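Local coordinates for protein transcriptional regulator, MarR family (Methanosarcina mazei, PDB 3S2W) that probably binds DNA as a transcription factor of the MarR family, using a winged helix-turn-helix fold, at residues R83-L88 against V94-D99. Sequence-based numbering, arbitrary orientation.
With SO4 (sulfate ion), chain J; SO4 (sulfate ion), chain I.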
loop_
_atom_site.group_PDB
_atom_site.type_symbol
_atom_site.label_atom_id
_atom_site.label_comp_id
_atom_site.label_asym_id
_atom_site.label_seq_id
_atom_site.Cartn_x
_atom_site.Cartn_y
_atom_site.Cartn_z
ATOM N N ARG A 83 -15.705 7.513 -6.571
ATOM C CA ARG A 83 -15.021 7.698 -7.857
ATOM C C ARG A 83 -14.590 6.384 -8.513
ATOM O O ARG A 83 -14.744 6.199 -9.730
ATOM C CB ARG A 83 -13.824 8.642 -7.717
ATOM C CG ARG A 83 -14.200 10.107 -7.845
ATOM C CD ARG A 83 -13.049 11.022 -7.459
ATOM N NE ARG A 83 -13.179 11.500 -6.084
ATOM C CZ ARG A 83 -12.255 11.336 -5.139
ATOM N NH1 ARG A 83 -11.121 10.705 -5.419
ATOM N NH2 ARG A 83 -12.467 11.801 -3.914
ATOM N N ALA A 84 -14.069 5.470 -7.705
ATOM C CA ALA A 84 -13.712 4.167 -8.220
ATOM C C ALA A 84 -14.951 3.478 -8.781
ATOM O O ALA A 84 -14.971 3.090 -9.952
ATOM C CB ALA A 84 -13.033 3.304 -7.134
ATOM N N ILE A 85 -15.991 3.337 -7.963
ATOM C CA ILE A 85 -17.189 2.624 -8.411
ATOM C C ILE A 85 -17.824 3.337 -9.600
ATOM O O ILE A 85 -18.350 2.702 -10.531
ATOM C CB ILE A 85 -18.218 2.472 -7.304
ATOM C CG1 ILE A 85 -17.660 1.587 -6.191
ATOM C CG2 ILE A 85 -19.496 1.874 -7.869
ATOM C CD1 ILE A 85 -17.239 0.212 -6.663
ATOM N N GLN A 86 -17.772 4.662 -9.593
ATOM C CA GLN A 86 -18.302 5.355 -10.749
ATOM C C GLN A 86 -17.550 5.056 -12.069
ATOM O O GLN A 86 -18.163 5.030 -13.134
ATOM C CB GLN A 86 -18.378 6.853 -10.522
ATOM C CG GLN A 86 -18.901 7.541 -11.748
ATOM C CD GLN A 86 -20.398 7.419 -11.844
ATOM O OE1 GLN A 86 -21.116 7.814 -10.925
ATOM N NE2 GLN A 86 -20.882 6.863 -12.954
ATOM N N LYS A 87 -16.237 4.838 -12.019
ATOM C CA LYS A 87 -15.511 4.598 -13.272
ATOM C C LYS A 87 -15.768 3.173 -13.718
ATOM O O LYS A 87 -15.818 2.881 -14.915
ATOM C CB LYS A 87 -14.009 4.839 -13.127
ATOM C CG LYS A 87 -13.607 6.301 -12.906
ATOM C CD LYS A 87 -12.112 6.376 -12.630
ATOM C CE LYS A 87 -11.558 7.809 -12.662
ATOM N NZ LYS A 87 -10.077 7.810 -12.959
ATOM N N LEU A 88 -15.951 2.289 -12.736
ATOM C CA LEU A 88 -16.269 0.903 -13.008
ATOM C C LEU A 88 -17.649 0.822 -13.667
ATOM O O LEU A 88 -17.878 -0.012 -14.548
ATOM C CB LEU A 88 -16.217 0.094 -11.715
ATOM C CG LEU A 88 -14.800 -0.267 -11.258
ATOM C CD1 LEU A 88 -14.836 -0.936 -9.933
ATOM C CD2 LEU A 88 -14.148 -1.192 -12.253
ATOM N N VAL A 94 -19.678 -2.759 -13.703
ATOM C CA VAL A 94 -20.563 -2.974 -12.569
ATOM C C VAL A 94 -21.754 -2.089 -12.681
ATOM O O VAL A 94 -21.711 -1.082 -13.377
ATOM C CB VAL A 94 -19.909 -2.633 -11.235
ATOM C CG1 VAL A 94 -18.647 -3.423 -11.066
ATOM C CG2 VAL A 94 -19.680 -1.118 -11.122
ATOM N N PHE A 95 -22.810 -2.451 -11.966
ATOM C CA PHE A 95 -23.963 -1.572 -11.867
ATOM C C PHE A 95 -24.359 -1.447 -10.425
ATOM O O PHE A 95 -23.935 -2.253 -9.590
ATOM C CB PHE A 95 -25.130 -2.019 -12.766
ATOM C CG PHE A 95 -25.837 -3.271 -12.300
ATOM C CD1 PHE A 95 -26.911 -3.195 -11.417
ATOM C CD2 PHE A 95 -25.452 -4.517 -12.771
ATOM C CE1 PHE A 95 -27.561 -4.335 -11.001
ATOM C CE2 PHE A 95 -26.116 -5.672 -12.356
ATOM C CZ PHE A 95 -27.168 -5.581 -11.476
ATOM N N ARG A 96 -25.120 -0.394 -10.145
ATOM C CA ARG A 96 -25.589 -0.065 -8.805
ATOM C C ARG A 96 -27.081 -0.350 -8.706
ATOM O O ARG A 96 -27.831 -0.145 -9.657
ATOM C CB ARG A 96 -25.419 1.424 -8.538
ATOM C CG ARG A 96 -24.067 1.898 -8.087
ATOM C CD ARG A 96 -23.964 3.396 -8.460
ATOM N NE ARG A 96 -22.885 4.099 -7.783
ATOM C CZ ARG A 96 -22.121 5.017 -8.366
ATOM N NH1 ARG A 96 -22.331 5.332 -9.646
ATOM N NH2 ARG A 96 -21.145 5.626 -7.672
ATOM N N GLN A 97 -27.527 -0.773 -7.538
ATOM C CA GLN A 97 -28.952 -0.951 -7.321
ATOM C C GLN A 97 -29.295 -0.475 -5.940
ATOM O O GLN A 97 -28.711 -0.949 -4.972
ATOM C CB GLN A 97 -29.334 -2.415 -7.459
ATOM C CG GLN A 97 -30.273 -2.678 -8.605
ATOM C CD GLN A 97 -31.685 -2.308 -8.258
ATOM O OE1 GLN A 97 -32.238 -2.818 -7.288
ATOM N NE2 GLN A 97 -32.275 -1.403 -9.033
ATOM N N ARG A 98 -30.210 0.487 -5.859
ATOM C CA ARG A 98 -30.755 0.943 -4.584
ATOM C C ARG A 98 -31.623 -0.147 -3.980
ATOM O O ARG A 98 -32.491 -0.692 -4.658
ATOM C CB ARG A 98 -31.623 2.180 -4.805
ATOM C CG ARG A 98 -32.160 2.809 -3.526
ATOM C CD ARG A 98 -33.177 3.906 -3.842
ATOM N NE ARG A 98 -32.896 4.546 -5.128
ATOM C CZ ARG A 98 -33.709 4.525 -6.184
ATOM N NH1 ARG A 98 -33.348 5.140 -7.305
ATOM N NH2 ARG A 98 -34.881 3.901 -6.122
ATOM N N ASP A 99 -31.420 -0.465 -2.707
ATOM C CA ASP A 99 -32.273 -1.468 -2.066
ATOM C C ASP A 99 -32.963 -0.977 -0.786
ATOM O O ASP A 99 -32.312 -0.454 0.123
ATOM C CB ASP A 99 -31.492 -2.761 -1.790
ATOM C CG ASP A 99 -32.406 -3.981 -1.642
ATOM O OD1 ASP A 99 -33.516 -3.977 -2.219
ATOM O OD2 ASP A 99 -32.013 -4.948 -0.957
HETATM S S SO4 J . -13.896 13.915 -1.276
HETATM O O1 SO4 J . -14.737 14.452 -0.207
HETATM O O2 SO4 J . -14.745 13.581 -2.418
HETATM O O3 SO4 J . -12.911 14.916 -1.688
HETATM O O4 SO4 J . -13.205 12.711 -0.808
HETATM S S SO4 I . -8.065 5.061 -10.979
HETATM O O1 SO4 I . -8.145 6.351 -10.305
HETATM O O2 SO4 I . -9.208 4.245 -10.569
HETATM O O3 SO4 I . -8.104 5.263 -12.433
HETATM O O4 SO4 I . -6.818 4.413 -10.574
#
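In the winged helix-turn-helix of this MarR-family chain, helix 78-90, in the place of the recognition helix, packs against the first strand of the wing where Ile85, Gln86 and Leu88 meet Val94 and Arg96. At the near end CG2 of Val94 rests on CB of Leu88 at 3.7 Å, and a weak hydrogen bond runs from Val94 N to Leu88 O. Further along, Arg96 stretches back to the helix, extended from CG to NE. CG2 of Ile85 sits against one face of its guanidinium, offset toward the rim, 4.1 Å from NE. At the edge, NH1 donates a fairly straight bond (162°) to OE1 of Gln86, 3.0 Å away, reaching it from above the carbonyl plane. NE2 of the same amide bonds OD1 of Asp90, so both its polar atoms have partners, which should fix its rotation. With an alanine at Arg96, OE1 would probably lose this donor and a gap open beside CG2 of Ile85. NH2 of Arg83 and NZ of Lys87 each bond weakly to a sulfate, probably from the crystallisation liquor, consistent with a helix surface suited to DNA phosphates. One hydrogen bond and one methyl thus set how the Arg96 guanidinium is turned, while apolar contacts hold the strand's near end.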